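PDB 2Q07: PUA domain-containing protein from Archaeoglobus fulgidus DSM 4304, which probably binds RNA and takes part in archaeosine modification of tRNA, this chain being the C-terminal part of a longer archaeosine synthase type 1 family protein. Local coordinates for residues P36-A39 against T45-T48; V60-I65 against V71-E76; I65-V70 against E94-F99; G123-V128 against V139-E144; Y193-L198 against V208-G213. One frame throughout, in Å; residues are numbered along the deposited sequence.

Contact 1 (P36-A39 against T45-T48)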
# COMPACT_ATOMS: atom_id res chain seq x y z
N PRO A 36 -7.08 14.76 -5.87
CA PRO A 36 -6.78 15.48 -4.63
C PRO A 36 -7.03 14.60 -3.41
O PRO A 36 -7.88 13.71 -3.43
CB PRO A 36 -7.74 16.66 -4.70
CG PRO A 36 -8.96 16.01 -5.26
CD PRO A 36 -8.42 15.11 -6.37
N CYS A 37 -6.27 14.83 -2.34
CA CYS A 37 -6.48 14.06 -1.13
C CYS A 37 -7.79 14.57 -0.54
O CYS A 37 -8.30 15.60 -0.95
CB CYS A 37 -5.33 14.25 -0.14
SG CYS A 37 -5.01 15.97 0.31
N THR A 38 -8.35 13.83 0.42
CA THR A 38 -9.61 14.24 1.04
C THR A 38 -9.50 14.17 2.55
O THR A 38 -8.55 13.59 3.08
CB THR A 38 -10.77 13.33 0.60
OG1 THR A 38 -10.40 11.96 0.79
CG2 THR A 38 -11.11 13.56 -0.88
N ALA A 39 -10.47 14.77 3.24
CA ALA A 39 -10.51 14.78 4.70
C ALA A 39 -10.72 13.36 5.21
O ALA A 39 -10.05 12.92 6.15
CB ALA A 39 -11.64 15.68 5.19
N THR A 45 -12.95 5.79 0.13
CA THR A 45 -14.26 5.86 0.77
C THR A 45 -14.77 7.29 0.92
O THR A 45 -15.86 7.51 1.45
CB THR A 45 -14.23 5.24 2.19
OG1 THR A 45 -13.53 6.13 3.07
CG2 THR A 45 -13.52 3.89 2.18
N SER A 46 -13.99 8.28 0.48
CA SER A 46 -14.41 9.67 0.60
C SER A 46 -15.56 10.00 -0.36
O SER A 46 -15.70 9.39 -1.42
CB SER A 46 -13.24 10.61 0.30
OG SER A 46 -12.97 10.64 -1.10
N ARG A 47 -16.37 10.99 -0.00
CA ARG A 47 -17.48 11.37 -0.87
C ARG A 47 -17.00 11.84 -2.24
O ARG A 47 -17.58 11.49 -3.26
CB ARG A 47 -18.32 12.46 -0.21
CG ARG A 47 -19.61 11.94 0.38
CD ARG A 47 -20.45 13.10 0.86
NE ARG A 47 -20.26 13.38 2.28
CZ ARG A 47 -20.58 14.53 2.85
NH1 ARG A 47 -21.10 15.52 2.13
NH2 ARG A 47 -20.43 14.68 4.16
N THR A 48 -15.93 12.62 -2.28
CA THR A 48 -15.41 13.11 -3.55
C THR A 48 -14.96 11.96 -4.47
O THR A 48 -15.42 11.87 -5.61
CB THR A 48 -14.23 14.08 -3.36
OG1 THR A 48 -14.68 15.25 -2.67
CG2 THR A 48 -13.65 14.50 -4.69

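Contact 2 (V60-I65 against V71-E76)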
# COMPACT_ATOMS: atom_id res chain seq x y z
N VAL A 60 -7.76 3.26 -15.08
CA VAL A 60 -6.36 3.62 -15.17
C VAL A 60 -5.85 3.74 -13.75
O VAL A 60 -6.65 3.78 -12.81
CB VAL A 60 -6.16 4.96 -15.91
CG1 VAL A 60 -6.71 4.84 -17.34
CG2 VAL A 60 -6.85 6.08 -15.14
N ASN A 61 -4.54 3.77 -13.58
CA ASN A 61 -3.93 3.87 -12.26
C ASN A 61 -4.23 5.23 -11.64
O ASN A 61 -4.46 6.21 -12.36
CB ASN A 61 -2.41 3.68 -12.37
CG ASN A 61 -2.02 2.21 -12.37
OD1 ASN A 61 -1.92 1.60 -11.30
ND2 ASN A 61 -1.81 1.64 -13.55
N GLU A 62 -4.22 5.28 -10.31
CA GLU A 62 -4.54 6.51 -9.59
C GLU A 62 -3.49 6.86 -8.56
O GLU A 62 -2.95 5.99 -7.88
CB GLU A 62 -5.89 6.37 -8.87
CG GLU A 62 -7.10 6.22 -9.78
CD GLU A 62 -8.28 5.58 -9.05
OE1 GLU A 62 -8.13 4.44 -8.58
OE2 GLU A 62 -9.35 6.22 -8.95
N ILE A 63 -3.20 8.14 -8.44
CA ILE A 63 -2.26 8.60 -7.45
C ILE A 63 -2.94 9.78 -6.77
O ILE A 63 -3.41 10.70 -7.44
CB ILE A 63 -0.93 9.05 -8.08
CG1 ILE A 63 -0.19 7.83 -8.65
CG2 ILE A 63 -0.08 9.78 -7.04
CD1 ILE A 63 1.10 8.16 -9.34
N ILE A 64 -3.04 9.72 -5.45
CA ILE A 64 -3.66 10.80 -4.69
C ILE A 64 -2.57 11.76 -4.22
O ILE A 64 -1.64 11.36 -3.53
CB ILE A 64 -4.42 10.25 -3.45
CG1 ILE A 64 -5.62 9.41 -3.90
CG2 ILE A 64 -4.87 11.40 -2.55
CD1 ILE A 64 -5.27 7.98 -4.29
N ILE A 65 -2.69 13.03 -4.59
CA ILE A 65 -1.70 14.02 -4.17
C ILE A 65 -2.10 14.59 -2.81
O ILE A 65 -3.23 15.03 -2.61
CB ILE A 65 -1.59 15.20 -5.17
CG1 ILE A 65 -1.14 14.70 -6.54
CG2 ILE A 65 -0.61 16.25 -4.64
CD1 ILE A 65 -1.17 15.75 -7.62
N VAL A 71 0.46 9.37 -2.67
CA VAL A 71 0.01 7.99 -2.49
C VAL A 71 -0.64 7.24 -3.65
O VAL A 71 -1.74 7.58 -4.06
CB VAL A 71 -0.99 7.91 -1.31
CG1 VAL A 71 -1.36 6.46 -1.03
CG2 VAL A 71 -0.39 8.57 -0.07
N PRO A 72 0.03 6.22 -4.19
CA PRO A 72 -0.59 5.48 -5.27
C PRO A 72 -1.80 4.81 -4.61
O PRO A 72 -1.73 4.36 -3.46
CB PRO A 72 0.48 4.46 -5.66
CG PRO A 72 1.76 5.24 -5.42
CD PRO A 72 1.47 5.91 -4.09
N ARG A 73 -2.92 4.76 -5.32
CA ARG A 73 -4.13 4.16 -4.77
C ARG A 73 -3.90 2.78 -4.13
O ARG A 73 -4.57 2.42 -3.17
CB ARG A 73 -5.18 4.06 -5.87
CG ARG A 73 -6.43 3.27 -5.47
CD ARG A 73 -7.67 4.09 -5.67
NE ARG A 73 -7.87 5.04 -4.59
CZ ARG A 73 -8.52 6.19 -4.69
NH1 ARG A 73 -9.04 6.58 -5.85
NH2 ARG A 73 -8.65 6.96 -3.62
N GLU A 74 -2.93 2.04 -4.67
CA GLU A 74 -2.63 0.69 -4.17
C GLU A 74 -2.08 0.63 -2.75
O GLU A 74 -2.09 -0.43 -2.13
CB GLU A 74 -1.65 -0.01 -5.11
CG GLU A 74 -2.20 -0.30 -6.51
CD GLU A 74 -2.25 0.92 -7.42
OE1 GLU A 74 -1.82 2.02 -7.01
OE2 GLU A 74 -2.72 0.76 -8.56
N PHE A 75 -1.58 1.75 -2.25
CA PHE A 75 -1.02 1.78 -0.91
C PHE A 75 -1.88 2.60 0.05
O PHE A 75 -1.47 2.84 1.18
CB PHE A 75 0.40 2.37 -0.94
CG PHE A 75 1.35 1.67 -1.88
CD1 PHE A 75 1.77 2.29 -3.05
CD2 PHE A 75 1.83 0.39 -1.59
CE1 PHE A 75 2.66 1.66 -3.92
CE2 PHE A 75 2.73 -0.25 -2.45
CZ PHE A 75 3.15 0.39 -3.62
N GLU A 76 -3.06 3.01 -0.38
CA GLU A 76 -3.89 3.86 0.47
C GLU A 76 -4.44 3.22 1.75
O GLU A 76 -5.09 3.88 2.54
CB GLU A 76 -5.04 4.48 -0.35
CG GLU A 76 -6.33 3.72 -0.34
CD GLU A 76 -7.49 4.54 -0.90
OE1 GLU A 76 -8.65 4.21 -0.59
OE2 GLU A 76 -7.24 5.53 -1.64
O HOH W 1 -4.57 2.63 -9.18
O HOH W 2 -1.56 3.87 -9.15

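Contact 3 (I65-V70 against E94-F99)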
# COMPACT_ATOMS: atom_id res chain seq x y z
N ILE A 65 -2.69 13.03 -4.59
CA ILE A 65 -1.70 14.02 -4.17
C ILE A 65 -2.10 14.59 -2.81
O ILE A 65 -3.23 15.03 -2.61
CB ILE A 65 -1.59 15.20 -5.17
CG1 ILE A 65 -1.14 14.70 -6.54
CG2 ILE A 65 -0.61 16.25 -4.64
CD1 ILE A 65 -1.17 15.75 -7.62
N SER A 66 -1.15 14.56 -1.87
CA SER A 66 -1.37 15.07 -0.53
C SER A 66 -0.08 15.73 -0.05
O SER A 66 0.82 16.02 -0.84
CB SER A 66 -1.77 13.93 0.41
OG SER A 66 -2.20 14.44 1.66
N SER A 67 0.01 15.98 1.25
CA SER A 67 1.20 16.59 1.83
C SER A 67 1.42 16.09 3.25
O SER A 67 0.53 16.20 4.10
CB SER A 67 1.09 18.12 1.83
OG SER A 67 2.27 18.70 2.36
N PRO A 68 2.62 15.55 3.54
CA PRO A 68 3.75 15.40 2.62
C PRO A 68 3.65 14.17 1.73
O PRO A 68 4.48 13.98 0.84
CB PRO A 68 4.96 15.29 3.56
CG PRO A 68 4.39 15.43 4.98
CD PRO A 68 2.96 15.02 4.86
N LEU A 69 2.64 13.35 1.95
CA LEU A 69 2.51 12.11 1.20
C LEU A 69 1.86 12.13 -0.18
O LEU A 69 0.83 12.75 -0.41
CB LEU A 69 1.79 11.06 2.06
CG LEU A 69 2.55 10.51 3.27
CD1 LEU A 69 1.67 9.52 4.00
CD2 LEU A 69 3.85 9.83 2.82
N VAL A 70 2.52 11.41 -1.08
CA VAL A 70 2.07 11.20 -2.44
C VAL A 70 1.69 9.72 -2.32
O VAL A 70 2.53 8.91 -1.93
CB VAL A 70 3.21 11.34 -3.44
CG1 VAL A 70 2.73 10.91 -4.81
CG2 VAL A 70 3.71 12.79 -3.46
N GLU A 94 6.64 26.94 -1.29
CA GLU A 94 7.65 26.50 -2.25
C GLU A 94 8.30 25.18 -1.83
O GLU A 94 8.42 24.26 -2.64
CB GLU A 94 8.72 27.57 -2.44
CG GLU A 94 8.41 28.61 -3.50
CD GLU A 94 8.55 28.08 -4.92
OE1 GLU A 94 9.66 27.62 -5.29
OE2 GLU A 94 7.56 28.12 -5.68
N GLU A 95 8.74 25.10 -0.58
CA GLU A 95 9.39 23.90 -0.06
C GLU A 95 8.47 22.69 -0.11
O GLU A 95 8.91 21.56 -0.37
CB GLU A 95 9.84 24.12 1.39
CG GLU A 95 10.47 25.48 1.65
CD GLU A 95 9.45 26.59 1.90
OE1 GLU A 95 8.78 26.56 2.95
OE2 GLU A 95 9.31 27.49 1.04
N GLU A 96 7.19 22.93 0.15
CA GLU A 96 6.18 21.88 0.16
C GLU A 96 5.86 21.40 -1.27
O GLU A 96 5.77 20.20 -1.53
CB GLU A 96 4.92 22.40 0.84
CG GLU A 96 3.83 21.36 1.04
CD GLU A 96 2.71 21.87 1.94
OE1 GLU A 96 2.08 22.90 1.60
OE2 GLU A 96 2.47 21.25 2.99
N VAL A 97 5.68 22.35 -2.18
CA VAL A 97 5.40 21.99 -3.57
C VAL A 97 6.61 21.24 -4.12
O VAL A 97 6.48 20.23 -4.79
CB VAL A 97 5.12 23.24 -4.44
CG1 VAL A 97 5.25 22.89 -5.92
CG2 VAL A 97 3.72 23.76 -4.17
N SER A 98 7.79 21.75 -3.80
CA SER A 98 9.04 21.16 -4.25
C SER A 98 9.18 19.72 -3.75
O SER A 98 9.50 18.81 -4.53
CB SER A 98 10.21 22.01 -3.76
OG SER A 98 11.44 21.44 -4.13
N PHE A 99 8.93 19.51 -2.46
CA PHE A 99 9.03 18.18 -1.87
C PHE A 99 8.01 17.21 -2.44
O PHE A 99 8.35 16.07 -2.77
CB PHE A 99 8.85 18.25 -0.35
CG PHE A 99 9.02 16.93 0.34
CD1 PHE A 99 10.29 16.42 0.60
CD2 PHE A 99 7.91 16.18 0.74
CE1 PHE A 99 10.46 15.18 1.24
CE2 PHE A 99 8.07 14.95 1.38
CZ PHE A 99 9.35 14.45 1.63

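Contact 4 (G123-V128 against V139-E144)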
# COMPACT_ATOMS: atom_id res chain seq x y z
N GLY A 123 -3.49 24.81 -5.75
CA GLY A 123 -2.18 24.37 -5.29
C GLY A 123 -1.71 23.04 -5.85
O GLY A 123 -0.50 22.86 -6.08
N TYR A 124 -2.63 22.11 -6.07
CA TYR A 124 -2.28 20.80 -6.61
C TYR A 124 -1.74 20.88 -8.02
O TYR A 124 -0.84 20.13 -8.39
CB TYR A 124 -3.48 19.85 -6.59
CG TYR A 124 -3.95 19.47 -5.22
CD1 TYR A 124 -5.03 20.13 -4.63
CD2 TYR A 124 -3.34 18.45 -4.50
CE1 TYR A 124 -5.48 19.78 -3.36
CE2 TYR A 124 -3.78 18.09 -3.24
CZ TYR A 124 -4.85 18.76 -2.68
OH TYR A 124 -5.29 18.41 -1.43
N ARG A 125 -2.31 21.77 -8.83
CA ARG A 125 -1.85 21.93 -10.20
C ARG A 125 -0.41 22.44 -10.20
O ARG A 125 0.38 22.09 -11.07
CB ARG A 125 -2.75 22.88 -10.98
CG ARG A 125 -4.03 22.23 -11.47
CD ARG A 125 -4.71 23.05 -12.55
NE ARG A 125 -3.76 23.55 -13.54
CZ ARG A 125 -4.09 23.96 -14.76
NH1 ARG A 125 -5.36 23.93 -15.15
NH2 ARG A 125 -3.16 24.41 -15.58
N LYS A 126 -0.08 23.26 -9.21
CA LYS A 126 1.27 23.79 -9.10
C LYS A 126 2.25 22.64 -8.90
O LYS A 126 3.35 22.65 -9.46
CB LYS A 126 1.39 24.76 -7.93
CG LYS A 126 0.73 26.11 -8.15
CD LYS A 126 1.04 27.05 -6.99
CE LYS A 126 0.58 28.47 -7.28
NZ LYS A 126 0.93 29.40 -6.17
N VAL A 127 1.85 21.66 -8.10
CA VAL A 127 2.71 20.50 -7.86
C VAL A 127 2.92 19.77 -9.19
O VAL A 127 4.05 19.52 -9.59
CB VAL A 127 2.05 19.53 -6.83
CG1 VAL A 127 2.76 18.19 -6.84
CG2 VAL A 127 2.09 20.15 -5.43
N VAL A 128 1.82 19.46 -9.87
CA VAL A 128 1.88 18.76 -11.15
C VAL A 128 2.65 19.56 -12.20
O VAL A 128 3.45 19.02 -12.96
CB VAL A 128 0.45 18.48 -11.66
CG1 VAL A 128 0.50 17.71 -12.98
CG2 VAL A 128 -0.32 17.68 -10.61
N VAL A 139 1.10 15.43 -20.26
CA VAL A 139 0.36 15.81 -19.08
C VAL A 139 -0.81 16.68 -19.51
O VAL A 139 -0.62 17.72 -20.14
CB VAL A 139 1.24 16.59 -18.08
CG1 VAL A 139 0.48 16.81 -16.76
CG2 VAL A 139 2.52 15.82 -17.81
N VAL A 140 -2.02 16.23 -19.17
CA VAL A 140 -3.24 16.95 -19.51
C VAL A 140 -3.99 17.34 -18.24
O VAL A 140 -4.02 16.58 -17.27
CB VAL A 140 -4.16 16.07 -20.38
CG1 VAL A 140 -3.47 15.75 -21.71
CG2 VAL A 140 -4.50 14.78 -19.64
N TYR A 141 -4.59 18.53 -18.23
CA TYR A 141 -5.34 19.00 -17.08
C TYR A 141 -6.83 18.96 -17.41
O TYR A 141 -7.26 19.52 -18.42
CB TYR A 141 -4.89 20.40 -16.69
CG TYR A 141 -3.42 20.47 -16.36
CD1 TYR A 141 -2.46 20.52 -17.38
CD2 TYR A 141 -2.97 20.40 -15.04
CE1 TYR A 141 -1.11 20.49 -17.10
CE2 TYR A 141 -1.61 20.37 -14.74
CZ TYR A 141 -0.68 20.41 -15.77
OH TYR A 141 0.66 20.36 -15.49
N THR A 142 -7.62 18.31 -16.57
CA THR A 142 -9.04 18.15 -16.83
C THR A 142 -9.98 18.88 -15.87
O THR A 142 -11.20 18.83 -16.04
CB THR A 142 -9.42 16.66 -16.83
OG1 THR A 142 -8.91 16.04 -15.64
CG2 THR A 142 -8.84 15.96 -18.05
N ALA A 143 -9.43 19.56 -14.88
CA ALA A 143 -10.25 20.25 -13.90
C ALA A 143 -9.90 21.73 -13.70
O ALA A 143 -8.73 22.09 -13.49
CB ALA A 143 -10.19 19.52 -12.58
N GLU A 144 -10.91 22.58 -13.77
CA GLU A 144 -10.74 24.01 -13.55
C GLU A 144 -11.86 24.46 -12.63
O GLU A 144 -13.02 24.52 -13.03
CB GLU A 144 -10.80 24.78 -14.88
CG GLU A 144 -12.13 24.69 -15.62
CD GLU A 144 -12.16 25.56 -16.87
OE1 GLU A 144 -13.23 25.69 -17.49
OE2 GLU A 144 -11.10 26.13 -17.23

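Contact 5 (Y193-L198 against V208-G213)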
# COMPACT_ATOMS: atom_id res chain seq x y z
N TYR A 193 -14.91 -2.95 1.43
CA TYR A 193 -13.82 -1.97 1.53
C TYR A 193 -14.06 -1.02 2.71
O TYR A 193 -15.18 -0.58 2.93
CB TYR A 193 -13.74 -1.16 0.23
CG TYR A 193 -12.44 -0.41 0.07
CD1 TYR A 193 -11.31 -1.05 -0.45
CD2 TYR A 193 -12.32 0.92 0.46
CE1 TYR A 193 -10.10 -0.37 -0.58
CE2 TYR A 193 -11.11 1.61 0.34
CZ TYR A 193 -10.01 0.96 -0.19
OH TYR A 193 -8.81 1.64 -0.37
N PRO A 194 -13.00 -0.68 3.46
CA PRO A 194 -11.59 -1.07 3.34
C PRO A 194 -11.21 -2.38 4.04
O PRO A 194 -10.03 -2.73 4.10
CB PRO A 194 -10.86 0.12 3.94
CG PRO A 194 -11.76 0.48 5.09
CD PRO A 194 -13.16 0.39 4.48
N GLU A 195 -12.19 -3.10 4.55
CA GLU A 195 -11.93 -4.36 5.25
C GLU A 195 -11.90 -5.53 4.28
O GLU A 195 -12.74 -6.43 4.35
CB GLU A 195 -13.01 -4.60 6.31
CG GLU A 195 -13.20 -3.44 7.26
CD GLU A 195 -14.19 -3.75 8.37
OE1 GLU A 195 -15.30 -4.23 8.05
OE2 GLU A 195 -13.87 -3.51 9.55
N LEU A 196 -10.92 -5.52 3.38
CA LEU A 196 -10.77 -6.56 2.38
C LEU A 196 -10.08 -7.80 2.93
O LEU A 196 -9.35 -7.72 3.92
CB LEU A 196 -9.95 -6.03 1.20
CG LEU A 196 -10.46 -4.80 0.44
CD1 LEU A 196 -9.43 -4.38 -0.60
CD2 LEU A 196 -11.79 -5.11 -0.21
N GLU A 197 -10.32 -8.93 2.28
CA GLU A 197 -9.70 -10.19 2.66
C GLU A 197 -9.33 -10.96 1.39
O GLU A 197 -9.84 -10.68 0.31
CB GLU A 197 -10.65 -11.07 3.47
CG GLU A 197 -11.27 -10.41 4.68
CD GLU A 197 -12.02 -11.41 5.54
OE1 GLU A 197 -12.79 -12.21 4.98
OE2 GLU A 197 -11.83 -11.38 6.77
N LEU A 198 -8.43 -11.92 1.53
CA LEU A 198 -8.04 -12.74 0.40
C LEU A 198 -8.30 -14.15 0.91
O LEU A 198 -7.79 -14.54 1.96
CB LEU A 198 -6.56 -12.53 0.07
CG LEU A 198 -5.99 -13.23 -1.17
CD1 LEU A 198 -6.76 -12.82 -2.44
CD2 LEU A 198 -4.52 -12.87 -1.29
N VAL A 208 -7.14 -7.11 5.78
CA VAL A 208 -6.72 -5.77 6.15
C VAL A 208 -7.07 -5.53 7.62
O VAL A 208 -8.18 -5.80 8.04
CB VAL A 208 -7.43 -4.71 5.26
CG1 VAL A 208 -6.98 -3.31 5.66
CG2 VAL A 208 -7.15 -4.97 3.79
N ASP A 209 -6.09 -5.07 8.39
CA ASP A 209 -6.28 -4.75 9.80
C ASP A 209 -6.37 -3.23 9.83
O ASP A 209 -5.34 -2.55 9.76
CB ASP A 209 -5.07 -5.23 10.61
CG ASP A 209 -5.21 -4.96 12.10
OD1 ASP A 209 -5.76 -3.90 12.50
OD2 ASP A 209 -4.75 -5.80 12.89
N ARG A 210 -7.59 -2.70 9.93
CA ARG A 210 -7.79 -1.26 9.96
C ARG A 210 -7.17 -0.57 11.16
O ARG A 210 -6.99 0.64 11.16
CB ARG A 210 -9.29 -0.92 9.89
CG ARG A 210 -10.16 -1.63 10.91
CD ARG A 210 -11.58 -1.06 10.93
NE ARG A 210 -12.50 -1.90 11.69
CZ ARG A 210 -13.72 -1.53 12.07
NH1 ARG A 210 -14.17 -0.31 11.78
NH2 ARG A 210 -14.50 -2.37 12.75
N ILE A 211 -6.82 -1.34 12.19
CA ILE A 211 -6.21 -0.76 13.39
C ILE A 211 -4.74 -0.44 13.15
O ILE A 211 -4.30 0.69 13.37
CB ILE A 211 -6.30 -1.73 14.60
CG1 ILE A 211 -7.76 -2.02 14.93
CG2 ILE A 211 -5.63 -1.10 15.82
CD1 ILE A 211 -7.93 -2.97 16.11
N TYR A 212 -3.98 -1.43 12.69
CA TYR A 212 -2.56 -1.24 12.44
C TYR A 212 -2.22 -0.79 11.02
O TYR A 212 -1.06 -0.56 10.70
CB TYR A 212 -1.80 -2.53 12.76
CG TYR A 212 -1.81 -2.87 14.23
CD1 TYR A 212 -2.94 -3.43 14.83
CD2 TYR A 212 -0.70 -2.60 15.04
CE1 TYR A 212 -2.97 -3.70 16.20
CE2 TYR A 212 -0.72 -2.86 16.40
CZ TYR A 212 -1.86 -3.40 16.98
OH TYR A 212 -1.90 -3.65 18.33
N GLY A 213 -3.24 -0.65 10.17
CA GLY A 213 -3.01 -0.22 8.80
C GLY A 213 -2.01 -1.09 8.06
O GLY A 213 -1.01 -0.61 7.53

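Contact 1 (P36-A39 against T45-T48)
T38 faces S46 and T48 across the turn that leads from strand 31-36 into helix 47-55, and its two branches meet them differently. OG1 comes to 3.2 Å from S46 CB, whereas T38 CG2 lies 3.5 Å from S46 OG and also 4.0 Å from T48 CB. The first torsion of T38 (chi1 51°) sets OG1 between the backbone N and the carbonyl carbon and leaves the methyl beside the N, which is how one side chain can reach both residues.

The two hydroxyls do not bond to each other: T38 OG1 and S46 OG are 3.5 Å apart at a poor angle. Each has a partner nearby instead, T38 OG1 at the carbonyl of R40 and S46 OG at the carbonyl of Y43 and the backbone N of H49. S46 is thus the N-cap of helix 47-55. H49 also reaches back through NE2 to P36 O, a second tie between helix and loop.

Since both hydroxyls are bonded within the loop and the first turn of the helix, what joins the segments is van der Waals contact, the T38 methyl and hydroxyl oxygen lying against CB and OG of S46 and the methyl against CB of T48; the hydroxyl bonds shape the loop and cap the helix.

Contact 2 (V60-I65 against V71-E76)
E62 meets R73 through both backbone and side chain. R73 N donates to E62 O over 2.8 Å, almost straight at 175°. The side-chain salt bridge, E62 OE2 to R73 NH1 at 3.1 Å, is a weak hydrogen bond (136°), the carboxylate and guanidinium planes being steeply turned against each other. A water accepts from E62 N and donates to E74 OE2, giving the backbone a second link to the 3-10 turn at 73-75.

I63 follows as the antiparallel non-hydrogen-bonded partner of P72, their CA atoms 4.2 Å apart, with CG1 near P72 CA.

I64 then forms the hydrogen-bonded pair with V71: I64 N to V71 O is 2.9 Å, and V71 N to I64 O is 3.0 Å. The I64 methyl CD1 sits over one face of the R73 guanidinium, 3.6 Å from NH2. At its edge the guanidinium also holds E76 OE2, side-on through NE and NH2, both to this one oxygen (2.8 Å for R73 NH2); E76 OE1 bonds the Y193 hydroxyl and L44 N. R73 NH2 also bonds H49, and E62 has R53 as a second charge partner, so the charges of E62, R73 and E76 probably offset one another in part.

This hairpin edges the five-stranded sheet: strand 61-65 bonds to strand 31-36 on its other side, helix 94-111 covers I63 and P72, and helix 168-181 lies against E62 and R73.

Contact 3 (I65-V70 against E94-F99)
S67 and E96 make the polar link here, a hydrogen bond of 2.6 Å from S67 OG to E96 OE2. The hydroxyl approaches from above the carboxylate plane, 46° out of it. Both first torsions place the next atom anti to the backbone N (S67 -179°, E96 -174°), and E96 then runs on extended, which carries the carboxylate from the first turn of helix 94-111 across to the loop. Were E96 an alanine, the S67 hydroxyl would probably lose this acceptor, and with it the only hydrogen bond between the two segments.

Apolar contact comes from the next residue. P68, preceded by a cis peptide bond, places CB 3.8 Å from F99 CE2, while P68 O lies near the plane of the ring, 3.8 Å from the same CE2. The carbonyl thus meets the ring at its edge. Beyond the two segments, F99 also makes an edge-to-face contact with W103 and touches F18 of helix 16-24.

The arrangement is that of a beta-hairpin turn docked on the N-terminal turns of a neighbouring helix: residues 66-69 join strands 61-65 and 70-72 at the edge of the mixed beta-sheet of this alpha/beta domain, at the protein surface.

Contact 4 (G123-V128 against V139-E144)
This is a helix-on-strand contact inside a beta-alpha-beta unit, centred on a cation-pi stack between R125 of helix 123-132 and Y141 of strand 138-141. The short axes run nearly antiparallel, at 167°, and approach to 11.0 Å, a spacing that side chains must bridge.

R125 does so by laying its guanidinium flat on one face of the Y141 ring, the planes 19° apart. The overlap is off-centre: R125 CZ is 4.3 Å from the ring centroid and 34° from the normal, and the closest approach is R125 NE to Y141 CD2 at 3.6 Å. A bend at chi3 turns the end of the arginine chain over the ring. Outside the stack, R125 has a long, weak ion pair with E129. A serine in place of R125 would probably uncover this ring face and take away the cation that rests on it.

One helical turn further on, V128 supplies the apolar part. Its CG1 packs 3.8 Å from Y141 CE2, 3.7 Å from Y141 OH and 3.9 Å from V139 CG1, so a single methyl touches both inward-facing side chains of the strand. The Y141 hydroxyl is bonded to E132, later in the same helix, which holds the far end of the ring.

Strand 138-141 is one of the two edge strands of the five-stranded sheet and pairs in parallel with strand 115-118, whose A118 touches both V128 and Y141. Helix 123-132 also reaches strand 61-65 through V128 on I65, and helix 150-160 packs against V140 and T142.

Contact 5 (Y193-L198 against V208-G213)
V208 overlaps the backbone of residues 194-196, its isopropyl group set against two carbonyl oxygens. CG1 lies 3.5 Å from P194 O and CG2 the same distance from L196 O; with CG1 anti to the backbone N (chi1 180°), CG1 faces P194 O, while CG2 is close to both L196 O and P194 O. CG2 also meets L196 CB at 4.0 Å, the apolar side-chain contact of the pair. On the backbone, V208 N donates to L196 O over 3.0 Å at 167°.

E195 sits at the centre of an inverse gamma turn, closed by a weak bond from L196 N to P194 O. Its carboxylate extends to R210, whose chain is stretched from CG to NE. OE2 of E195 stands 2.9 Å above the guanidinium plane, over one face, and 3.0 Å from R210 NE, with the two flat groups 84° apart. No N-H points at the oxygen, so this is an ion pair by charge alone.

Between V208 and R210, D209 turns away: its OD1 accepts from I211 N, an Asx turn, and from Y212 N as well, completing an Asx motif as the chain leaves strand 203-209, while OD2 pairs with K294 of the PUA domain.

The chemistry is therefore graded along the hairpin end: one directional backbone bond, packing of valine on carbonyls at the buried side, and, at the exposed R210, an ion pair that depends on charge and proximity, not on N-H direction.

From the N terminus, contact 1 closes the short loop between strand 31-36 and helix 47-55. Contact 2 then closes the hairpin of strands 61-65 and 70-72, and contact 3 crosses it: the two share I65, and the hairpin turn is carried over to helix 94-111. Contact 4 follows in series, closing helix 123-132 onto strand 138-141 at the opposite edge of the same sheet; it touches contacts 1, 2 and 3 through Y124 and V128, among others. Contact 5 closes a later hairpin in the pre-PUA domain. It touches contact 1 by packing of T45 on Y193 and contact 2 by a probable E76–Y193 hydrogen bond, joining the DUF5591 and pre-PUA parts.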